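Local coordinates for integral membrane indolylacetylinositol arabinosyltransferase EmbB (Mycolicibacterium smegmatis MC2 155, PDB 7BVC), which probably transfers arabinose units to build the arabinan of cell-wall arabinogalactan, and binds the antituberculosis drug ethambutol, at residues Q959-M970 with F978-H986. Residues are numbered along the deposited sequence; the frame is centred on the assembly and turned at random.
Sequences QEYVGSDQPVLM and FPCQQPMLH
Phe-978 meets Met-970 at the start of a loop that shows how a chain without regular structure can pack along an edge strand, by apolar contacts and, further along, a backbone bond: SD of Met-970 lies 4.0 Å from CB of Phe-978, the two side chains crossing at a slant, while Phe-978 also touches Ile-998 of strand 996-999. Two residues on, the carbonyl O of Cys-980 meets CB of Ser-964 at 3.4 Å. The side chain of Gln-981 bends at chi2 (-61°), which brings its amide up to the backbone of Val-962 and Gly-963 and to the amide of Gln-959. CE of Met-970 lies 4.0 Å from CB of Gln-981, the two side chains crossing at about a right angle, and the backbone O of Gln-981 accepts a hydrogen bond from the side chain of Arg-294. Strand 968-970 is an outermost strand of the six-stranded mixed sheet in the EmbC C-terminal domain, parallel to its neighbour 996-999, and the loop passes along its other edge. There the N of Val-968 donates to the O of Gln-982 across 3.0 Å, bent at the hydrogen (140°) although the donor sits nearly in line with the C=O bond (168°). Pro-983 follows, its CA 3.6 Å from the O of Val-968 and its ring against Gln-291 and Arg-294 of helix 287-294. Met-984 runs alongside Leu-969, both pointing the same way, and its CE reaches CD1 of Leu-969 at 4.1 Å.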
ATOM      1  N   GLN B 959      20.656 -29.760 -14.828  1.00 56.82           N
ATOM      2  CA  GLN B 959      20.476 -31.129 -14.363  1.00 56.82           C
ATOM      3  C   GLN B 959      21.762 -31.938 -14.460  1.00 56.82           C
ATOM      4  O   GLN B 959      21.931 -32.908 -13.715  1.00 56.82           O
ATOM      5  CB  GLN B 959      19.361 -31.801 -15.168  1.00 56.82           C
ATOM      6  CG  GLN B 959      19.061 -33.245 -14.796  1.00 56.82           C
ATOM      7  CD  GLN B 959      18.559 -33.395 -13.377  1.00 56.82           C
ATOM      8  OE1 GLN B 959      19.095 -34.180 -12.597  1.00 56.82           O
ATOM      9  NE2 GLN B 959      17.526 -32.638 -13.032  1.00 56.82           N
ATOM     10  N   GLU B 960      22.680 -31.548 -15.342  1.00 61.41           N
ATOM     11  CA  GLU B 960      23.959 -32.230 -15.494  1.00 61.41           C
ATOM     12  C   GLU B 960      25.048 -31.648 -14.604  1.00 61.41           C
ATOM     13  O   GLU B 960      25.812 -32.405 -13.998  1.00 61.41           O
ATOM     14  CB  GLU B 960      24.414 -32.181 -16.954  1.00 61.41           C
ATOM     15  CG  GLU B 960      25.700 -32.942 -17.221  1.00 61.41           C
ATOM     16  CD  GLU B 960      26.096 -32.922 -18.681  1.00 61.41           C
ATOM     17  OE1 GLU B 960      25.374 -32.295 -19.483  1.00 61.41           O
ATOM     18  OE2 GLU B 960      27.128 -33.535 -19.026  1.00 61.41           O
ATOM     19  N   TYR B 961      25.141 -30.322 -14.514  1.00 57.14           N
ATOM     20  CA  TYR B 961      26.099 -29.708 -13.601  1.00 57.14           C
ATOM     21  C   TYR B 961      25.717 -29.985 -12.152  1.00 57.14           C
ATOM     22  O   TYR B 961      26.471 -30.620 -11.407  1.00 57.14           O
ATOM     23  CB  TYR B 961      26.179 -28.204 -13.865  1.00 57.14           C
ATOM     24  CG  TYR B 961      27.247 -27.488 -13.074  1.00 57.14           C
ATOM     25  CD1 TYR B 961      28.556 -27.948 -13.062  1.00 57.14           C
ATOM     26  CD2 TYR B 961      26.948 -26.350 -12.341  1.00 57.14           C
ATOM     27  CE1 TYR B 961      29.534 -27.296 -12.342  1.00 57.14           C
ATOM     28  CE2 TYR B 961      27.918 -25.690 -11.617  1.00 57.14           C
ATOM     29  CZ  TYR B 961      29.210 -26.166 -11.621  1.00 57.14           C
ATOM     30  OH  TYR B 961      30.181 -25.512 -10.901  1.00 57.14           O
ATOM     31  N   VAL B 962      24.542 -29.518 -11.740  1.00 53.62           N
ATOM     32  CA  VAL B 962      23.989 -29.845 -10.430  1.00 53.62           C
ATOM     33  C   VAL B 962      23.238 -31.165 -10.563  1.00 53.62           C
ATOM     34  O   VAL B 962      22.213 -31.238 -11.244  1.00 53.62           O
ATOM     35  CB  VAL B 962      23.069 -28.735  -9.915  1.00 53.62           C
ATOM     36  CG1 VAL B 962      22.760 -28.942  -8.448  1.00 53.62           C
ATOM     37  CG2 VAL B 962      23.698 -27.375 -10.148  1.00 53.62           C
ATOM     38  N   GLY B 963      23.738 -32.208  -9.911  1.00 54.49           N
ATOM     39  CA  GLY B 963      23.094 -33.504  -9.998  1.00 54.49           C
ATOM     40  C   GLY B 963      21.796 -33.571  -9.224  1.00 54.49           C
ATOM     41  O   GLY B 963      21.158 -32.545  -8.974  1.00 54.49           O
ATOM     42  N   SER B 964      21.390 -34.778  -8.836  1.00 58.31           N
ATOM     43  CA  SER B 964      20.198 -34.977  -8.021  1.00 58.31           C
ATOM     44  C   SER B 964      20.559 -35.543  -6.653  1.00 58.31           C
ATOM     45  O   SER B 964      19.736 -36.184  -5.999  1.00 58.31           O
ATOM     46  CB  SER B 964      19.199 -35.886  -8.735  1.00 58.31           C
ATOM     47  OG  SER B 964      19.716 -37.196  -8.883  1.00 58.31           O
ATOM     48  N   ASP B 965      21.791 -35.310  -6.212  1.00 60.32           N
ATOM     49  CA  ASP B 965      22.291 -35.812  -4.937  1.00 60.32           C
ATOM     50  C   ASP B 965      22.765 -34.712  -4.003  1.00 60.32           C
ATOM     51  O   ASP B 965      22.545 -34.804  -2.794  1.00 60.32           O
ATOM     52  CB  ASP B 965      23.440 -36.800  -5.179  1.00 60.32           C
ATOM     53  CG  ASP B 965      22.967 -38.114  -5.764  1.00 60.32           C
ATOM     54  OD1 ASP B 965      21.749 -38.266  -5.986  1.00 60.32           O
ATOM     55  OD2 ASP B 965      23.815 -38.999  -6.002  1.00 60.32           O
ATOM     56  N   GLN B 966      23.415 -33.681  -4.530  1.00 56.92           N
ATOM     57  CA  GLN B 966      23.934 -32.618  -3.682  1.00 56.92           C
ATOM     58  C   GLN B 966      22.789 -31.806  -3.083  1.00 56.92           C
ATOM     59  O   GLN B 966      21.802 -31.521  -3.771  1.00 56.92           O
ATOM     60  CB  GLN B 966      24.856 -31.701  -4.481  1.00 56.92           C
ATOM     61  CG  GLN B 966      25.867 -32.433  -5.341  1.00 56.92           C
ATOM     62  CD  GLN B 966      26.652 -31.495  -6.231  1.00 56.92           C
ATOM     63  OE1 GLN B 966      26.301 -30.326  -6.380  1.00 56.92           O
ATOM     64  NE2 GLN B 966      27.724 -32.000  -6.828  1.00 56.92           N
ATOM     65  N   PRO B 967      22.884 -31.421  -1.812  1.00 49.87           N
ATOM     66  CA  PRO B 967      21.840 -30.578  -1.219  1.00 49.87           C
ATOM     67  C   PRO B 967      21.855 -29.182  -1.822  1.00 49.87           C
ATOM     68  O   PRO B 967      22.915 -28.604  -2.071  1.00 49.87           O
ATOM     69  CB  PRO B 967      22.201 -30.553   0.269  1.00 49.87           C
ATOM     70  CG  PRO B 967      23.650 -30.886   0.315  1.00 49.87           C
ATOM     71  CD  PRO B 967      23.904 -31.817  -0.827  1.00 49.87           C
ATOM     72  N   VAL B 968      20.663 -28.642  -2.051  1.00 45.96           N
ATOM     73  CA  VAL B 968      20.487 -27.355  -2.710  1.00 45.96           C
ATOM     74  C   VAL B 968      19.470 -26.540  -1.923  1.00 45.96           C
ATOM     75  O   VAL B 968      18.416 -27.055  -1.538  1.00 45.96           O
ATOM     76  CB  VAL B 968      20.031 -27.534  -4.174  1.00 45.96           C
ATOM     77  CG1 VAL B 968      19.374 -26.272  -4.698  1.00 45.96           C
ATOM     78  CG2 VAL B 968      21.206 -27.927  -5.049  1.00 45.96           C
ATOM     79  N   LEU B 969      19.788 -25.269  -1.680  1.00 46.00           N
ATOM     80  CA  LEU B 969      18.870 -24.354  -1.012  1.00 46.00           C
ATOM     81  C   LEU B 969      18.009 -23.683  -2.075  1.00 46.00           C
ATOM     82  O   LEU B 969      18.471 -22.788  -2.787  1.00 46.00           O
ATOM     83  CB  LEU B 969      19.639 -23.323  -0.190  1.00 46.00           C
ATOM     84  CG  LEU B 969      18.906 -22.623   0.956  1.00 46.00           C
ATOM     85  CD1 LEU B 969      19.898 -22.182   2.011  1.00 46.00           C
ATOM     86  CD2 LEU B 969      18.107 -21.433   0.460  1.00 46.00           C
ATOM     87  N   MET B 970      16.763 -24.121  -2.190  1.00 47.49           N
ATOM     88  CA  MET B 970      15.820 -23.552  -3.142  1.00 47.49           C
ATOM     89  C   MET B 970      14.920 -22.566  -2.416  1.00 47.49           C
ATOM     90  O   MET B 970      14.396 -22.878  -1.343  1.00 47.49           O
ATOM     91  CB  MET B 970      14.982 -24.647  -3.800  1.00 47.49           C
ATOM     92  CG  MET B 970      15.687 -25.379  -4.924  1.00 47.49           C
ATOM     93  SD  MET B 970      14.729 -26.768  -5.551  1.00 47.49           S
ATOM     94  CE  MET B 970      15.306 -28.083  -4.490  1.00 47.49           C
ATOM     95  N   PHE B 978      11.851 -27.324 -10.343  1.00 47.89           N
ATOM     96  CA  PHE B 978      13.020 -28.166 -10.096  1.00 47.89           C
ATOM     97  C   PHE B 978      12.607 -29.339  -9.215  1.00 47.89           C
ATOM     98  O   PHE B 978      12.910 -29.370  -8.017  1.00 47.89           O
ATOM     99  CB  PHE B 978      14.144 -27.362  -9.446  1.00 47.89           C
ATOM    100  CG  PHE B 978      14.648 -26.231 -10.292  1.00 47.89           C
ATOM    101  CD1 PHE B 978      15.661 -26.434 -11.210  1.00 47.89           C
ATOM    102  CD2 PHE B 978      14.112 -24.963 -10.167  1.00 47.89           C
ATOM    103  CE1 PHE B 978      16.126 -25.396 -11.988  1.00 47.89           C
ATOM    104  CE2 PHE B 978      14.573 -23.923 -10.943  1.00 47.89           C
ATOM    105  CZ  PHE B 978      15.582 -24.140 -11.854  1.00 47.89           C
ATOM    106  N   PRO B 979      11.908 -30.323  -9.778  1.00 51.30           N
ATOM    107  CA  PRO B 979      11.441 -31.467  -8.983  1.00 51.30           C
ATOM    108  C   PRO B 979      12.437 -32.609  -8.847  1.00 51.30           C
ATOM    109  O   PRO B 979      12.074 -33.646  -8.285  1.00 51.30           O
ATOM    110  CB  PRO B 979      10.214 -31.927  -9.779  1.00 51.30           C
ATOM    111  CG  PRO B 979      10.594 -31.657 -11.189  1.00 51.30           C
ATOM    112  CD  PRO B 979      11.448 -30.409 -11.176  1.00 51.30           C
ATOM    113  N   CYS B 980      13.668 -32.459  -9.336  1.00 55.14           N
ATOM    114  CA  CYS B 980      14.662 -33.517  -9.240  1.00 55.14           C
ATOM    115  C   CYS B 980      15.807 -33.195  -8.297  1.00 55.14           C
ATOM    116  O   CYS B 980      16.469 -34.120  -7.821  1.00 55.14           O
ATOM    117  CB  CYS B 980      15.237 -33.836 -10.628  1.00 55.14           C
ATOM    118  SG  CYS B 980      14.262 -35.025 -11.577  1.00 55.14           S
ATOM    119  N   GLN B 981      16.057 -31.920  -8.015  1.00 52.71           N
ATOM    120  CA  GLN B 981      17.102 -31.558  -7.070  1.00 52.71           C
ATOM    121  C   GLN B 981      16.662 -31.888  -5.649  1.00 52.71           C
ATOM    122  O   GLN B 981      15.470 -31.923  -5.335  1.00 52.71           O
ATOM    123  CB  GLN B 981      17.439 -30.074  -7.188  1.00 52.71           C
ATOM    124  CG  GLN B 981      17.215 -29.495  -8.576  1.00 52.71           C
ATOM    125  CD  GLN B 981      18.068 -30.162  -9.633  1.00 52.71           C
ATOM    126  OE1 GLN B 981      19.202 -30.555  -9.372  1.00 52.71           O
ATOM    127  NE2 GLN B 981      17.525 -30.293 -10.836  1.00 52.71           N
ATOM    128  N   GLN B 982      17.641 -32.133  -4.787  1.00 52.38           N
ATOM    129  CA  GLN B 982      17.299 -32.532  -3.429  1.00 52.38           C
ATOM    130  C   GLN B 982      17.400 -31.343  -2.493  1.00 52.38           C
ATOM    131  O   GLN B 982      18.399 -30.612  -2.536  1.00 52.38           O
ATOM    132  CB  GLN B 982      18.222 -33.646  -2.948  1.00 52.38           C
ATOM    133  CG  GLN B 982      17.638 -34.473  -1.819  1.00 52.38           C
ATOM    134  CD  GLN B 982      18.702 -35.089  -0.942  1.00 52.38           C
ATOM    135  OE1 GLN B 982      19.860 -34.675  -0.967  1.00 52.38           O
ATOM    136  NE2 GLN B 982      18.314 -36.087  -0.157  1.00 52.38           N
ATOM    137  N   PRO B 983      16.405 -31.113  -1.636  1.00 49.00           N
ATOM    138  CA  PRO B 983      16.479 -29.976  -0.714  1.00 49.00           C
ATOM    139  C   PRO B 983      17.486 -30.196   0.401  1.00 49.00           C
ATOM    140  O   PRO B 983      18.154 -31.232   0.460  1.00 49.00           O
ATOM    141  CB  PRO B 983      15.051 -29.881  -0.167  1.00 49.00           C
ATOM    142  CG  PRO B 983      14.536 -31.267  -0.252  1.00 49.00           C
ATOM    143  CD  PRO B 983      15.147 -31.865  -1.486  1.00 49.00           C
ATOM    144  N   MET B 984      17.596 -29.221   1.295  1.00 48.77           N
ATOM    145  CA  MET B 984      18.525 -29.273   2.420  1.00 48.77           C
ATOM    146  C   MET B 984      17.767 -29.828   3.621  1.00 48.77           C
ATOM    147  O   MET B 984      17.027 -29.106   4.292  1.00 48.77           O
ATOM    148  CB  MET B 984      19.102 -27.890   2.691  1.00 48.77           C
ATOM    149  CG  MET B 984      20.098 -27.829   3.823  1.00 48.77           C
ATOM    150  SD  MET B 984      20.623 -26.137   4.149  1.00 48.77           S
ATOM    151  CE  MET B 984      19.047 -25.337   4.420  1.00 48.77           C
ATOM    152  N   LEU B 985      17.955 -31.118   3.889  1.00 48.34           N
ATOM    153  CA  LEU B 985      17.222 -31.790   4.949  1.00 48.34           C
ATOM    154  C   LEU B 985      17.727 -31.347   6.320  1.00 48.34           C
ATOM    155  O   LEU B 985      18.802 -30.757   6.462  1.00 48.34           O
ATOM    156  CB  LEU B 985      17.350 -33.305   4.812  1.00 48.34           C
ATOM    157  CG  LEU B 985      16.831 -33.942   3.524  1.00 48.34           C
ATOM    158  CD1 LEU B 985      17.133 -35.429   3.512  1.00 48.34           C
ATOM    159  CD2 LEU B 985      15.343 -33.702   3.373  1.00 48.34           C
ATOM    160  N   HIS B 986      16.930 -31.647   7.342  1.00 44.47           N
ATOM    161  CA  HIS B 986      17.302 -31.372   8.720  1.00 44.47           C
ATOM    162  C   HIS B 986      16.671 -32.425   9.617  1.00 44.47           C
ATOM    163  O   HIS B 986      15.571 -32.911   9.344  1.00 44.47           O
ATOM    164  CB  HIS B 986      16.871 -29.965   9.156  1.00 44.47           C
ATOM    165  CG  HIS B 986      15.415 -29.848   9.484  1.00 44.47           C
ATOM    166  ND1 HIS B 986      14.464 -29.525   8.542  1.00 44.47           N
ATOM    167  CD2 HIS B 986      14.752 -29.993  10.655  1.00 44.47           C
ATOM    168  CE1 HIS B 986      13.275 -29.485   9.115  1.00 44.47           C
ATOM    169  NE2 HIS B 986      13.421 -29.765  10.397  1.00 44.47           N
TER